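Local coordinates for CaaX farnesyltransferase beta subunit Ram1 (Aspergillus fumigatus, PDB 4L9P) that transfers a farnesyl group from farnesyl diphosphate to the cysteine of CaaX proteins as the zinc-binding subunit of a heterodimer with the alpha subunit, at the interface of chains B and A. Coordinates in Å, arbitrary orientation; residue numbers count along the deposited sequence, not the author numbering. Chains: chain A, CaaX farnesyltransferase beta subunit Ram1; chain B, CaaX farnesyltransferase alpha subunit Ram2.

Contact 1: the interface of chains B and A. Residues chain B 197, 258-260, 263; chain A 299, 347, 360-361.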
# COMPACT_ATOMS: atom_id res chain seq x y z
N ASN B 197 17.17 -1.72 1.42
CA ASN B 197 16.35 -2.24 2.49
C ASN B 197 15.68 -3.53 2.13
O ASN B 197 15.39 -4.33 3.04
CB ASN B 197 15.25 -1.21 2.88
CG ASN B 197 14.65 -1.54 4.20
OD1 ASN B 197 15.33 -1.42 5.26
ND2 ASN B 197 13.35 -1.94 4.21
N ASN B 258 22.56 5.40 7.32
CA ASN B 258 21.68 4.44 6.62
C ASN B 258 20.74 3.78 7.63
O ASN B 258 21.19 3.02 8.49
CB ASN B 258 22.62 3.42 6.03
CG ASN B 258 21.94 2.22 5.41
OD1 ASN B 258 20.74 2.20 5.13
ND2 ASN B 258 22.77 1.19 5.14
N ARG B 259 19.44 4.02 7.53
CA ARG B 259 18.49 3.49 8.51
C ARG B 259 18.46 1.97 8.55
O ARG B 259 18.26 1.38 9.60
CB ARG B 259 17.09 4.02 8.20
CG ARG B 259 15.99 3.47 9.09
CD ARG B 259 14.69 4.15 8.70
NE ARG B 259 14.81 5.63 8.77
CZ ARG B 259 14.73 6.38 9.86
NH1 ARG B 259 14.45 5.82 11.06
NH2 ARG B 259 14.86 7.71 9.74
N SER B 260 18.62 1.33 7.39
CA SER B 260 18.29 -0.11 7.29
C SER B 260 18.99 -1.02 8.31
O SER B 260 18.32 -1.80 8.95
CB SER B 260 18.53 -0.63 5.86
OG SER B 260 17.64 0.02 4.94
N SER B 263 17.61 -0.48 11.84
CA SER B 263 16.30 -1.13 12.02
C SER B 263 16.48 -2.65 12.10
O SER B 263 15.81 -3.31 12.88
CB SER B 263 15.38 -0.77 10.86
OG SER B 263 15.17 0.65 10.85
N GLU A 299 10.50 -4.10 11.02
CA GLU A 299 10.68 -2.65 10.98
C GLU A 299 9.52 -1.91 11.66
O GLU A 299 9.69 -0.71 11.97
CB GLU A 299 10.67 -2.15 9.53
CG GLU A 299 11.87 -2.59 8.72
CD GLU A 299 11.86 -1.77 7.42
OE1 GLU A 299 12.23 -0.57 7.47
OE2 GLU A 299 11.49 -2.31 6.34
N ALA A 347 8.84 7.78 10.19
CA ALA A 347 10.04 7.84 9.36
C ALA A 347 9.74 7.85 7.85
O ALA A 347 10.67 8.00 7.06
CB ALA A 347 10.94 6.60 9.67
N THR A 360 11.52 2.04 3.50
CA THR A 360 12.81 2.55 3.94
C THR A 360 13.81 2.65 2.79
O THR A 360 13.98 1.71 2.00
CB THR A 360 13.37 1.63 5.02
OG1 THR A 360 12.38 1.61 6.08
CG2 THR A 360 14.75 2.09 5.56
N ASN A 361 14.50 3.81 2.74
CA ASN A 361 15.53 4.06 1.73
C ASN A 361 15.03 4.12 0.28
O ASN A 361 15.83 4.02 -0.65
CB ASN A 361 16.71 3.09 1.90
CG ASN A 361 17.74 3.60 2.89
OD1 ASN A 361 18.04 4.81 2.90
ND2 ASN A 361 18.32 2.72 3.68
O HOH W 1 15.60 0.55 0.07
O HOH W 2 18.57 5.88 5.47
O HOH W 3 12.75 0.92 9.67
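B:Asn197 meets A:Glu299 and A:Thr360 with its CG anti to the backbone N (chi1 -165°), which carries the amide onto the beta subunit. ND2 donates to the carboxylate OE2 of A:Glu299 at 2.9 Å. The acceptor lies in the amide plane, but ND2 meets OE2 from above the carboxylate plane. A:Thr360 OG1 holds the same carboxylate by its other oxygen, donating to the syn lone pair of OE1 at 2.6 Å. Water 3 links OE1 to the hydroxyl of B:Ser263. A:Thr360 also lays its CB against CG of B:Asn197. Its CG2, anti to the backbone N, points at CD of B:Arg259 at 3.8 Å.

A:Asn361 ND2 is shared between two acceptors, OD1 of B:Asn258 at 2.9 Å and OG of B:Ser260 at 3.1 Å. OD1 also takes the backbone N-H of B:Ser260 from its opposite face. B:Ser260 OG in turn donates to OD1 of B:Asn197, on a lone pair in the carbonyl plane, fixing that amide's rotation. The methyl of A:Ala347 sits over the centre of the B:Arg259 guanidinium.

The site joins the starts of alpha-subunit helices 197-208 and 259-272 to beta-subunit loops.

Contact 2: the interface of chains B and A. Residues chain B 342, 345; chain A 342-343, 346-347, 400.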
# COMPACT_ATOMS: atom_id res chain seq x y z
N ARG B 342 10.10 15.22 11.72
CA ARG B 342 9.37 14.28 12.56
C ARG B 342 9.16 14.85 13.99
O ARG B 342 8.87 14.12 14.94
CB ARG B 342 10.13 12.95 12.65
CG ARG B 342 10.12 12.28 11.24
CD ARG B 342 11.07 11.11 11.16
NE ARG B 342 10.66 10.02 12.05
CZ ARG B 342 11.49 9.06 12.45
NH1 ARG B 342 12.80 9.12 12.11
NH2 ARG B 342 11.02 8.12 13.24
N TYR B 345 6.34 13.60 16.27
CA TYR B 345 6.56 12.30 16.87
C TYR B 345 7.62 12.37 17.99
O TYR B 345 7.45 11.77 19.07
CB TYR B 345 6.99 11.29 15.75
CG TYR B 345 7.44 9.97 16.36
CD1 TYR B 345 6.52 9.12 17.02
CD2 TYR B 345 8.78 9.60 16.33
CE1 TYR B 345 6.94 7.95 17.64
CE2 TYR B 345 9.22 8.41 16.95
CZ TYR B 345 8.29 7.63 17.59
OH TYR B 345 8.71 6.47 18.22
N LEU A 342 4.57 2.97 14.99
CA LEU A 342 4.56 4.46 15.00
C LEU A 342 5.87 5.10 14.47
O LEU A 342 5.82 5.95 13.60
CB LEU A 342 4.25 4.97 16.42
CG LEU A 342 3.02 5.65 16.73
CD1 LEU A 342 3.29 6.23 18.18
CD2 LEU A 342 2.68 6.77 15.81
N PRO A 343 7.05 4.66 14.95
CA PRO A 343 8.26 5.31 14.43
C PRO A 343 8.46 4.97 12.96
O PRO A 343 8.97 5.86 12.27
CB PRO A 343 9.41 4.75 15.30
CG PRO A 343 8.83 3.50 16.02
CD PRO A 343 7.33 3.82 16.14
N SER A 346 6.24 7.36 11.15
CA SER A 346 6.83 8.69 11.23
C SER A 346 8.02 8.84 10.29
O SER A 346 8.17 9.88 9.60
CB SER A 346 7.20 8.90 12.70
OG SER A 346 8.02 10.07 12.85
N ALA A 347 8.84 7.78 10.19
CA ALA A 347 10.04 7.84 9.36
C ALA A 347 9.74 7.85 7.85
O ALA A 347 10.67 8.00 7.06
CB ALA A 347 10.94 6.60 9.67
N LEU A 400 0.85 13.43 14.44
CA LEU A 400 2.18 12.97 14.77
C LEU A 400 3.19 13.04 13.61
O LEU A 400 4.25 12.49 13.71
CB LEU A 400 2.10 11.54 15.37
CG LEU A 400 1.32 11.52 16.72
CD1 LEU A 400 1.29 10.05 17.21
CD2 LEU A 400 1.91 12.43 17.78
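B:Arg342 and B:Tyr345 of the protein prenyltransferase alpha subunit meet the end of helix 338-346 of the beta subunit. The tight part centres on A:Ser346. Its hydroxyl OG, anti to the backbone N (chi1 169°), accepts from NE of B:Arg342 at 2.8 Å. The bond is nearly straight, 175° at H, and OG lies in the guanidinium plane at its edge. The bend of the arginine chain at chi3 (64°) turns NE toward this hydroxyl. CA of A:Ala347 packs under one guanidinium face, offset toward the rim, 3.6 Å from CZ. The bond and the packed face together should limit swivelling of the guanidinium. NH2 of the same group lies 3.2 Å from the backbone O of A:Pro343.

B:Tyr345 presses its CB to within 3.3 Å of A:Ser346 OG, while its ring carbon CG lies 3.8 Å from CB of that serine. Farther along the ring, the phenol end rests on A:Pro343, with OH 3.5 Å from the proline CB. The serine and the proline lie on the same face of the ring. The looser part is beyond CE1, where CD1 of A:Leu342 is 4.1 Å away. Less surface is hidden on A:Leu342 and A:Leu400 than on A:Ser346.

Contact 3: the interface of chains B and A. Residues chain B 348, 351; chain A 342, 383, 397, 400.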
# COMPACT_ATOMS: atom_id res chain seq x y z
N TYR B 348 5.86 13.76 20.91
CA TYR B 348 4.99 12.71 21.51
C TYR B 348 5.85 11.80 22.43
O TYR B 348 5.43 11.47 23.56
CB TYR B 348 4.30 11.90 20.41
CG TYR B 348 3.57 10.68 20.87
CD1 TYR B 348 2.33 10.79 21.48
CD2 TYR B 348 4.10 9.38 20.66
CE1 TYR B 348 1.62 9.67 21.89
CE2 TYR B 348 3.39 8.25 21.08
CZ TYR B 348 2.14 8.39 21.67
OH TYR B 348 1.43 7.28 22.10
N ARG B 351 6.62 13.64 25.57
CA ARG B 351 5.45 13.67 26.46
C ARG B 351 5.30 12.33 27.18
O ARG B 351 4.97 12.30 28.36
CB ARG B 351 4.15 13.99 25.69
CG ARG B 351 4.14 15.39 25.10
CD ARG B 351 2.73 15.93 24.75
NE ARG B 351 2.01 15.09 23.80
CZ ARG B 351 2.13 15.17 22.47
NH1 ARG B 351 2.96 16.06 21.97
NH2 ARG B 351 1.42 14.37 21.65
N LEU A 342 4.57 2.97 14.99
CA LEU A 342 4.56 4.46 15.00
C LEU A 342 5.87 5.10 14.47
O LEU A 342 5.82 5.95 13.60
CB LEU A 342 4.25 4.97 16.42
CG LEU A 342 3.02 5.65 16.73
CD1 LEU A 342 3.29 6.23 18.18
CD2 LEU A 342 2.68 6.77 15.81
N LEU A 383 -4.75 5.54 19.33
CA LEU A 383 -4.14 6.12 20.51
C LEU A 383 -5.14 6.97 21.31
O LEU A 383 -5.10 6.96 22.57
CB LEU A 383 -2.98 7.03 20.09
CG LEU A 383 -1.80 6.28 19.42
CD1 LEU A 383 -0.71 7.23 18.97
CD2 LEU A 383 -1.26 5.16 20.33
N VAL A 397 -3.74 12.99 20.92
CA VAL A 397 -2.30 13.01 20.66
C VAL A 397 -1.99 14.00 19.52
O VAL A 397 -0.83 14.40 19.35
CB VAL A 397 -1.74 11.59 20.29
CG1 VAL A 397 -1.90 10.59 21.44
CG2 VAL A 397 -2.39 11.02 18.98
N LEU A 400 0.85 13.43 14.44
CA LEU A 400 2.18 12.97 14.77
C LEU A 400 3.19 13.04 13.61
O LEU A 400 4.25 12.49 13.71
CB LEU A 400 2.10 11.54 15.37
CG LEU A 400 1.32 11.52 16.72
CD1 LEU A 400 1.29 10.05 17.21
CD2 LEU A 400 1.91 12.43 17.78
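B:Tyr348 lays one side of its ring against aliphatic side chains of the beta subunit, with A:Leu342, A:Leu383 and A:Leu400 all on that side. A:Leu342 crosses the tyrosine at about a right angle and reaches CE2 from below the ring plane, its CD1 3.5 Å away. Across the ring, on the CE1 side, CG1 of A:Val397 lies 3.7 Å from CE1. A:Leu400 packs at the root of the ring, its CD2 3.6 Å from the tyrosine CB. At the far end, CD1 of A:Leu383 comes within 3.8 Å of the phenol OH. Contacts thus run from the root of the ring to its hydroxyl, which should limit tilting toward the beta subunit.

The tyrosine CG is anti to the backbone N (chi1 170°), which swings the ring away from its own helix toward the beta subunit. B:Arg351 lies one turn further along. Its chain bends at chi3, bringing a guanidinium face over CA of B:Tyr348. NH2 sits at the tyrosine ring edge and 3.2 Å from the backbone O of A:Val397. In this position the arginine may steady the tyrosine.

The tyrosine and arginine belong to the last modelled helix of the alpha subunit, 343-362. It faces beta-subunit helices 338-346 and 375-384 and the loop bearing A:Val397 and A:Leu400.

Contact 1 and contact 2 lie about 13 Å apart between the centres of their C-alpha atoms, and contact 2 and contact 3 about 8 Å. Contact 1 and contact 3 are about 21 Å apart. A:Ala347 serves contacts 1 and 2, while A:Leu342 and A:Leu400 serve contacts 2 and 3. Alpha-subunit helix 343-362 also takes part in both of the latter. The beta-subunit segment 342-347 therefore runs through all three. The mostly polar contact 1 passes through a mixed contact 2 into a largely apolar contact 3, joining the subunits of the heterodimer along one continuous stretch.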